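Putative methyltransferase from antibiotic biosynthesis pathway (Anabaena variabilis ATCC 29413, PDB 3EGE) is a putative methyltransferase of an antibiotic biosynthesis pathway that probably transfers methyl groups from S-adenosylmethionine. Local coordinates at residues 24-29 against 97-102; 112-117 against 126-131; 37-42 against 118-123. All coordinates share one frame; numbering follows the deposited sequence.

Interaction 1: residues 24-29 against 97-102; sequences NAIINL and GVISIL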
loop_
_atom_site.group_PDB
_atom_site.type_symbol
_atom_site.label_atom_id
_atom_site.label_comp_id
_atom_site.label_asym_id
_atom_site.label_seq_id
_atom_site.Cartn_x
_atom_site.Cartn_y
_atom_site.Cartn_z
ATOM N N ASN A 24 5.657 -11.617 3.511
ATOM C CA ASN A 24 6.336 -12.715 2.786
ATOM C C ASN A 24 6.628 -12.346 1.313
ATOM O O ASN A 24 7.705 -12.657 0.801
ATOM C CB ASN A 24 5.526 -14.033 2.841
ATOM C CG ASN A 24 5.429 -14.645 4.256
ATOM O OD1 ASN A 24 6.188 -14.318 5.153
ATOM N ND2 ASN A 24 4.463 -15.530 4.440
ATOM N N ALA A 25 5.671 -11.668 0.673
ATOM C CA ALA A 25 5.814 -11.156 -0.704
ATOM C C ALA A 25 6.976 -10.156 -0.799
ATOM O O ALA A 25 7.830 -10.286 -1.677
ATOM C CB ALA A 25 4.493 -10.494 -1.182
ATOM N N ILE A 26 7.006 -9.185 0.117
ATOM C CA ILE A 26 8.090 -8.167 0.188
ATOM C C ILE A 26 9.447 -8.838 0.466
ATOM O O ILE A 26 10.437 -8.559 -0.220
ATOM C CB ILE A 26 7.821 -7.108 1.277
ATOM C CG1 ILE A 26 6.538 -6.303 0.975
ATOM C CG2 ILE A 26 8.997 -6.114 1.403
ATOM C CD1 ILE A 26 5.965 -5.613 2.225
ATOM N N ILE A 27 9.477 -9.735 1.454
ATOM C CA ILE A 27 10.686 -10.482 1.801
ATOM C C ILE A 27 11.222 -11.274 0.604
ATOM O O ILE A 27 12.433 -11.269 0.367
ATOM C CB ILE A 27 10.463 -11.419 3.045
ATOM C CG1 ILE A 27 10.293 -10.587 4.325
ATOM C CG2 ILE A 27 11.634 -12.415 3.255
ATOM C CD1 ILE A 27 11.545 -9.846 4.821
ATOM N N ASN A 28 10.328 -11.928 -0.151
ATOM C CA ASN A 28 10.740 -12.727 -1.319
ATOM C C ASN A 28 11.320 -11.862 -2.446
ATOM O O ASN A 28 12.364 -12.206 -3.011
ATOM C CB ASN A 28 9.617 -13.667 -1.782
ATOM C CG ASN A 28 9.285 -14.748 -0.728
ATOM O OD1 ASN A 28 10.173 -15.279 -0.045
ATOM N ND2 ASN A 28 8.003 -15.072 -0.603
ATOM N N LEU A 29 10.681 -10.722 -2.719
ATOM C CA LEU A 29 11.198 -9.775 -3.721
ATOM C C LEU A 29 12.542 -9.112 -3.328
ATOM O O LEU A 29 13.356 -8.789 -4.197
ATOM C CB LEU A 29 10.151 -8.700 -4.055
ATOM C CG LEU A 29 8.936 -9.204 -4.847
ATOM C CD1 LEU A 29 7.908 -8.092 -5.018
ATOM C CD2 LEU A 29 9.358 -9.808 -6.221
ATOM N N GLY A 97 18.582 -2.606 0.476
ATOM C CA GLY A 97 17.329 -2.601 -0.256
ATOM C C GLY A 97 16.418 -1.441 0.136
ATOM O O GLY A 97 16.634 -0.761 1.132
ATOM N N VAL A 98 15.399 -1.217 -0.687
ATOM C CA VAL A 98 14.477 -0.129 -0.512
ATOM C C VAL A 98 13.068 -0.626 -0.792
ATOM O O VAL A 98 12.852 -1.350 -1.765
ATOM C CB VAL A 98 14.805 1.036 -1.495
ATOM C CG1 VAL A 98 13.819 2.213 -1.316
ATOM C CG2 VAL A 98 16.266 1.521 -1.338
ATOM N N ILE A 99 12.121 -0.222 0.058
ATOM C CA ILE A 99 10.707 -0.535 -0.131
ATOM C C ILE A 99 9.799 0.710 -0.007
ATOM O O ILE A 99 10.142 1.684 0.668
ATOM C CB ILE A 99 10.206 -1.664 0.859
ATOM C CG1 ILE A 99 10.029 -1.144 2.302
ATOM C CG2 ILE A 99 11.141 -2.873 0.835
ATOM C CD1 ILE A 99 9.364 -2.122 3.194
ATOM N N SER A 100 8.658 0.663 -0.685
ATOM C CA SER A 100 7.570 1.647 -0.464
ATOM C C SER A 100 6.259 0.882 -0.653
ATOM O O SER A 100 5.924 0.458 -1.777
ATOM C CB SER A 100 7.652 2.884 -1.354
ATOM O OG SER A 100 6.837 3.897 -0.798
ATOM N N ILE A 101 5.571 0.665 0.467
ATOM C CA ILE A 101 4.355 -0.143 0.525
ATOM C C ILE A 101 3.117 0.760 0.541
ATOM O O ILE A 101 2.820 1.395 1.548
ATOM C CB ILE A 101 4.397 -1.104 1.755
ATOM C CG1 ILE A 101 5.757 -1.881 1.799
ATOM C CG2 ILE A 101 3.117 -1.988 1.794
ATOM C CD1 ILE A 101 6.266 -2.556 0.399
ATOM N N LEU A 102 2.437 0.820 -0.607
ATOM C CA LEU A 102 1.229 1.649 -0.810
ATOM C C LEU A 102 1.421 3.093 -0.307
ATOM O O LEU A 102 0.630 3.604 0.485
ATOM C CB LEU A 102 -0.023 0.981 -0.204
ATOM C CG LEU A 102 -0.461 -0.376 -0.797
ATOM C CD1 LEU A 102 -1.581 -0.939 0.080
ATOM C CD2 LEU A 102 -0.909 -0.276 -2.277
#
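Ile26, on helix 20-30, drops its branched side chain onto Ile99 and Ile101, two residues apart on strand 97-101 and facing the helix from the same side of the strand. The two branches of Ile26 divide the work. With CG1 beside the backbone N (chi1 -63°), CG2 stands anti to it and takes Ile99, meeting its CG2 at 3.9 Å; here the two side chains cross at about a right angle, methyl against methyl. The other branch goes to Ile101. Ile26 CD1 reaches Ile101 tip to tip, and its distance to Ile101 CD1 is 3.6 Å. Ile101 folds back at its own second torsion (chi2 -47°), which turns its terminal methyl to meet the end of the Ile26 branch: Ile101 CD1 also lies 3.8 Å from Ile26 CG1, and Ile101 CG1 is equally far from Ile26 CD1. Ile99 behaves differently. Its CG1 leans toward Asp40 of the adjoining strand, leaving CG2 to face the helix. The contact is therefore wholly apolar, made of aliphatic methyl and methylene groups, with Ile26 the one helix residue that takes part. Helix 20-30 covers one face of the Rossmann-like sheet beside helix 47-53, whose Tyr48 and Leu52 also touch Ile26, while Leu52 reaches Ile99 as well. One helical turn on from Ala25, Leu29 extends the cover to Val127 of strand 126-131. On the other face of strand 97-101, Val98 and Ser100 meet Met117 of helix 110-120, placing this central strand between helices on both sides.

Interaction 2: residues 112-117 against 126-131; sequences KSFQEM and IVLLTF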
loop_
_atom_site.group_PDB
_atom_site.type_symbol
_atom_site.label_atom_id
_atom_site.label_comp_id
_atom_site.label_asym_id
_atom_site.label_seq_id
_atom_site.Cartn_x
_atom_site.Cartn_y
_atom_site.Cartn_z
ATOM N N LYS A 112 12.190 12.311 -8.763
ATOM C CA LYS A 112 13.250 12.604 -7.791
ATOM C C LYS A 112 13.251 11.578 -6.621
ATOM O O LYS A 112 14.328 11.198 -6.146
ATOM C CB LYS A 112 13.115 14.056 -7.278
ATOM C CG LYS A 112 14.188 14.517 -6.272
ATOM C CD LYS A 112 15.586 14.661 -6.891
ATOM C CE LYS A 112 16.671 14.705 -5.817
ATOM N NZ LYS A 112 16.371 15.698 -4.733
ATOM N N SER A 113 12.068 11.144 -6.167
ATOM C CA SER A 113 11.954 10.097 -5.128
ATOM C C SER A 113 12.573 8.770 -5.592
ATOM O O SER A 113 13.282 8.088 -4.826
ATOM C CB SER A 113 10.509 9.884 -4.684
ATOM O OG SER A 113 9.988 11.091 -4.155
ATOM N N PHE A 114 12.343 8.437 -6.861
ATOM C CA PHE A 114 12.956 7.260 -7.472
ATOM C C PHE A 114 14.477 7.384 -7.552
ATOM O O PHE A 114 15.179 6.454 -7.157
ATOM C CB PHE A 114 12.351 6.950 -8.836
ATOM C CG PHE A 114 10.956 6.379 -8.799
ATOM C CD1 PHE A 114 10.372 5.806 -7.640
ATOM C CD2 PHE A 114 10.266 6.267 -9.998
ATOM C CE1 PHE A 114 9.110 5.226 -7.689
ATOM C CE2 PHE A 114 9.014 5.677 -10.056
ATOM C CZ PHE A 114 8.435 5.150 -8.912
ATOM N N GLN A 115 14.956 8.544 -8.018
ATOM C CA GLN A 115 16.396 8.877 -8.067
ATOM C C GLN A 115 17.045 8.755 -6.695
ATOM O O GLN A 115 18.163 8.234 -6.589
ATOM C CB GLN A 115 16.614 10.294 -8.605
ATOM C CG GLN A 115 16.219 10.466 -10.053
ATOM C CD GLN A 115 16.091 11.904 -10.493
ATOM O OE1 GLN A 115 16.561 12.825 -9.822
ATOM N NE2 GLN A 115 15.461 12.105 -11.638
ATOM N N GLU A 116 16.328 9.232 -5.666
ATOM C CA GLU A 116 16.747 9.107 -4.256
ATOM C C GLU A 116 16.880 7.651 -3.785
ATOM O O GLU A 116 17.802 7.341 -3.034
ATOM C CB GLU A 116 15.787 9.874 -3.303
ATOM C CG GLU A 116 15.942 11.389 -3.235
ATOM C CD GLU A 116 17.261 11.809 -2.625
ATOM O OE1 GLU A 116 18.282 11.899 -3.359
ATOM O OE2 GLU A 116 17.279 12.061 -1.409
HETATM N N MSE A 117 15.961 6.781 -4.202
HETATM C CA MSE A 117 16.026 5.357 -3.857
HETATM C C MSE A 117 17.260 4.719 -4.465
HETATM O O MSE A 117 17.968 3.988 -3.782
HETATM C CB MSE A 117 14.782 4.587 -4.305
HETATM C CG MSE A 117 13.507 5.010 -3.554
HETATM SE SE MSE A 117 11.979 4.164 -4.279
HETATM C CE MSE A 117 10.541 5.034 -3.151
ATOM N N ILE A 126 14.721 -2.669 -5.281
ATOM C CA ILE A 126 13.690 -1.714 -4.946
ATOM C C ILE A 126 12.383 -2.512 -5.142
ATOM O O ILE A 126 12.189 -3.105 -6.203
ATOM C CB ILE A 126 13.769 -0.446 -5.838
ATOM C CG1 ILE A 126 15.110 0.297 -5.605
ATOM C CG2 ILE A 126 12.609 0.481 -5.534
ATOM C CD1 ILE A 126 15.332 1.521 -6.510
ATOM N N VAL A 127 11.567 -2.595 -4.092
ATOM C CA VAL A 127 10.290 -3.304 -4.104
ATOM C C VAL A 127 9.173 -2.289 -3.770
ATOM O O VAL A 127 9.107 -1.785 -2.664
ATOM C CB VAL A 127 10.281 -4.469 -3.061
ATOM C CG1 VAL A 127 8.915 -5.241 -3.086
ATOM C CG2 VAL A 127 11.466 -5.421 -3.297
ATOM N N LEU A 128 8.303 -2.005 -4.739
ATOM C CA LEU A 128 7.181 -1.071 -4.559
ATOM C C LEU A 128 5.854 -1.833 -4.621
ATOM O O LEU A 128 5.628 -2.517 -5.585
ATOM C CB LEU A 128 7.204 0.004 -5.670
ATOM C CG LEU A 128 8.532 0.764 -5.897
ATOM C CD1 LEU A 128 8.389 1.811 -7.036
ATOM C CD2 LEU A 128 9.031 1.430 -4.624
ATOM N N LEU A 129 5.022 -1.756 -3.575
ATOM C CA LEU A 129 3.647 -2.279 -3.627
ATOM C C LEU A 129 2.848 -1.033 -3.984
ATOM O O LEU A 129 2.788 -0.074 -3.206
ATOM C CB LEU A 129 3.120 -2.905 -2.334
ATOM C CG LEU A 129 1.670 -3.456 -2.421
ATOM C CD1 LEU A 129 1.478 -4.472 -3.577
ATOM C CD2 LEU A 129 1.191 -4.072 -1.104
ATOM N N THR A 130 2.267 -1.068 -5.185
ATOM C CA THR A 130 1.534 0.046 -5.769
ATOM C C THR A 130 0.272 -0.495 -6.447
ATOM O O THR A 130 -0.133 -1.628 -6.208
ATOM C CB THR A 130 2.472 0.838 -6.744
ATOM O OG1 THR A 130 1.824 2.016 -7.231
ATOM C CG2 THR A 130 2.955 -0.045 -7.910
ATOM N N PHE A 131 -0.354 0.331 -7.268
ATOM C CA PHE A 131 -1.573 -0.033 -7.937
ATOM C C PHE A 131 -1.843 0.781 -9.210
ATOM O O PHE A 131 -1.273 1.861 -9.441
ATOM C CB PHE A 131 -2.768 0.198 -6.967
ATOM C CG PHE A 131 -2.970 1.649 -6.603
ATOM C CD1 PHE A 131 -2.238 2.227 -5.568
ATOM C CD2 PHE A 131 -3.833 2.455 -7.329
ATOM C CE1 PHE A 131 -2.375 3.582 -5.248
ATOM C CE2 PHE A 131 -3.986 3.814 -7.019
ATOM C CZ PHE A 131 -3.254 4.377 -5.979
#
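Met117, present as selenomethionine, lies over Ile126 and Leu128, the pair of strand 126-131 residues that point at helix 110-120. These three residues carry most of the buried surface. Met117 leaves the helix with CG anti to its carbonyl carbon and runs extended to its end (chi2 174°, chi3 -176°), which carries it from Ile126 to Leu128, two residues on. Its root touches Ile126: CB sits 3.8 Å from Ile126 CD1. Farther out, SE touches both strand side chains, 3.9 Å from Ile126 CG2 and 4.0 Å from Leu128 CD2, and the terminal CE stays near that same leucine methyl. Ile126 thus offers both ends of its branched side chain to one partner, CD1 to the base and CG2 to the selenium. Leu128 splits its two methyls instead. While CD2 takes the Met117 end, CD1 meets the ring of Phe114 obliquely, at 3.6 Å from CE1 and 3.8 Å from CZ. Phe114, one turn earlier on the helix, reaches the strand with the far part of its ring only. The short helix and strand segments run 11.1 Å apart at 142° between their directions, as befits the return helix of a beta-alpha-beta crossover from strand 97-101 to strand 126-131. Leu165 of helix 158-169 packs on both Phe114 and Leu128. The polar side chains of the helix turn to other partners: Ser113 OG bonds His109 O, Gln115 NE2 bonds Asn168, and Glu116 bonds Leu88 N and Arg119. With aliphatic carbons, an aromatic ring and a polarisable selenium as the touching groups, the helix is held to the sheet by shape and exclusion of water.

Interaction 3: residues 37-42 against 118-123; sequences VIADIG and QRIIRD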
loop_
_atom_site.group_PDB
_atom_site.type_symbol
_atom_site.label_atom_id
_atom_site.label_comp_id
_atom_site.label_asym_id
_atom_site.label_seq_id
_atom_site.Cartn_x
_atom_site.Cartn_y
_atom_site.Cartn_z
ATOM N N VAL A 37 20.143 -4.183 5.609
ATOM C CA VAL A 37 19.514 -2.911 5.917
ATOM C C VAL A 37 18.638 -2.514 4.727
ATOM O O VAL A 37 19.031 -2.684 3.560
ATOM C CB VAL A 37 20.559 -1.809 6.276
ATOM C CG1 VAL A 37 19.883 -0.475 6.713
ATOM C CG2 VAL A 37 21.443 -2.287 7.401
ATOM N N ILE A 38 17.405 -2.076 5.041
ATOM C CA ILE A 38 16.485 -1.559 4.063
ATOM C C ILE A 38 15.966 -0.177 4.467
ATOM O O ILE A 38 15.895 0.146 5.654
ATOM C CB ILE A 38 15.280 -2.551 3.747
ATOM C CG1 ILE A 38 14.339 -2.765 4.956
ATOM C CG2 ILE A 38 15.820 -3.921 3.217
ATOM C CD1 ILE A 38 12.955 -3.227 4.570
ATOM N N ALA A 39 15.616 0.627 3.460
ATOM C CA ALA A 39 14.958 1.908 3.653
ATOM C C ALA A 39 13.494 1.647 3.314
ATOM O O ALA A 39 13.203 0.940 2.332
ATOM C CB ALA A 39 15.525 2.967 2.778
ATOM N N ASP A 40 12.591 2.154 4.177
ATOM C CA ASP A 40 11.125 2.088 3.987
ATOM C C ASP A 40 10.704 3.554 3.785
ATOM O O ASP A 40 10.665 4.353 4.755
ATOM C CB ASP A 40 10.439 1.449 5.208
ATOM C CG ASP A 40 8.910 1.269 5.038
ATOM O OD1 ASP A 40 8.334 1.580 3.965
ATOM O OD2 ASP A 40 8.280 0.790 6.015
ATOM N N ILE A 41 10.424 3.895 2.523
ATOM C CA ILE A 41 10.102 5.270 2.119
ATOM C C ILE A 41 8.594 5.382 2.104
ATOM O O ILE A 41 7.924 4.660 1.384
ATOM C CB ILE A 41 10.728 5.632 0.739
ATOM C CG1 ILE A 41 12.244 5.247 0.679
ATOM C CG2 ILE A 41 10.473 7.122 0.389
ATOM C CD1 ILE A 41 13.140 5.843 1.822
ATOM N N GLY A 42 8.068 6.296 2.917
ATOM C CA GLY A 42 6.639 6.475 3.118
ATOM C C GLY A 42 6.216 5.355 4.042
ATOM O O GLY A 42 5.354 4.549 3.697
ATOM N N GLN A 118 17.514 5.020 -5.740
ATOM C CA GLN A 118 18.700 4.544 -6.428
ATOM C C GLN A 118 19.996 5.061 -5.773
ATOM O O GLN A 118 20.982 4.333 -5.704
ATOM C CB GLN A 118 18.629 4.904 -7.929
ATOM C CG GLN A 118 19.834 4.429 -8.780
ATOM C CD GLN A 118 20.109 2.916 -8.706
ATOM O OE1 GLN A 118 19.186 2.085 -8.720
ATOM N NE2 GLN A 118 21.386 2.562 -8.677
ATOM N N ARG A 119 19.977 6.297 -5.276
ATOM C CA ARG A 119 21.163 6.913 -4.649
ATOM C C ARG A 119 21.585 6.200 -3.358
ATOM O O ARG A 119 22.790 6.012 -3.110
ATOM C CB ARG A 119 20.888 8.398 -4.366
ATOM C CG ARG A 119 22.043 9.182 -3.740
ATOM C CD ARG A 119 21.673 10.611 -3.388
ATOM N NE ARG A 119 20.629 10.686 -2.360
ATOM C CZ ARG A 119 20.815 10.498 -1.056
ATOM N NH1 ARG A 119 21.987 10.132 -0.561
ATOM N NH2 ARG A 119 19.782 10.608 -0.253
ATOM N N ILE A 120 20.593 5.810 -2.556
ATOM C CA ILE A 120 20.834 5.171 -1.255
ATOM C C ILE A 120 21.118 3.679 -1.304
ATOM O O ILE A 120 21.730 3.141 -0.364
ATOM C CB ILE A 120 19.687 5.487 -0.209
ATOM C CG1 ILE A 120 18.351 4.764 -0.538
ATOM C CG2 ILE A 120 19.544 7.001 -0.076
ATOM C CD1 ILE A 120 17.263 4.876 0.548
ATOM N N ILE A 121 20.716 3.030 -2.399
ATOM C CA ILE A 121 20.803 1.571 -2.508
ATOM C C ILE A 121 22.193 1.037 -2.943
ATOM O O ILE A 121 22.868 1.641 -3.781
ATOM C CB ILE A 121 19.645 1.009 -3.399
ATOM C CG1 ILE A 121 19.286 -0.447 -2.997
ATOM C CG2 ILE A 121 19.967 1.177 -4.905
ATOM C CD1 ILE A 121 18.049 -1.059 -3.741
ATOM N N ARG A 122 22.585 -0.102 -2.361
ATOM C CA ARG A 122 23.814 -0.824 -2.711
ATOM C C ARG A 122 23.493 -1.899 -3.785
ATOM O O ARG A 122 23.158 -1.507 -4.911
ATOM C CB ARG A 122 24.437 -1.431 -1.469
ATOM C CG ARG A 122 24.956 -0.448 -0.475
ATOM C CD ARG A 122 25.156 -1.213 0.812
ATOM N NE ARG A 122 25.462 -0.305 1.872
ATOM C CZ ARG A 122 25.031 -0.391 3.136
ATOM N NH1 ARG A 122 24.235 -1.373 3.585
ATOM N NH2 ARG A 122 25.421 0.562 3.973
ATOM N N ASP A 123 23.559 -3.207 -3.467
ATOM C CA ASP A 123 23.355 -4.291 -4.470
ATOM C C ASP A 123 21.965 -4.878 -4.559
ATOM O O ASP A 123 21.710 -5.661 -5.481
ATOM C CB ASP A 123 24.291 -5.486 -4.191
ATOM C CG ASP A 123 25.742 -5.117 -4.191
ATOM O OD1 ASP A 123 26.145 -4.157 -4.875
ATOM O OD2 ASP A 123 26.478 -5.822 -3.489
#
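Ile120, which meets Ala39 across the contact with its CD1, also lays CG2 on one face of the Arg119 guanidinium, 3.5 Å above the plane and offset toward its rim. NE of that group forms a salt bridge with Glu116, and NH1 another with Asp92, consistent with a guanidinium held in a fixed plane. The contact belongs to the Rossmann-like fold of class I methyltransferases: the C-terminal end of helix 110-120 lies over strand 37-41, the strand that runs into the glycine-rich turn starting at Gly42, which in this family usually lies at the cofactor site. Ile120 bears the load. Its CG1 sits between backbone N and carbonyl carbon (chi1 71°) and the chain then extends, sending CD1 across to the sheet while CG2 stays by Arg119. The approach to Ala39 is tight, CD1 standing only 3.4 Å from CB, the closest approach of this contact. Val98 of the neighbouring strand also touches Ile120. The second strand partner is looser: Ile41 CD1 lies 4.4 Å from Ile120 CD1.

Overall arrangement
From the N terminus, helix 20-30 comes first and strand 37-41 follows, but neither meets its partner until much later. Interaction 1 closes a long loop from the helix to strand 97-101, enclosing strand 37-41; interaction 3, with the longest loop of the three, then joins that strand to the end of helix 110-120, so the two cross. Interaction 2 is the short closure, from the same helix to strand 126-131; it opens after interaction 1 has closed and crosses interaction 3. The three parallel strands 37-41, 97-101 and 126-131 lie side by side, with helix 20-30 on one face and helix 110-120 on the other. Direct links include Ser100 OG to Ile41 O and the packing of Met117 CE on Ile41 CB.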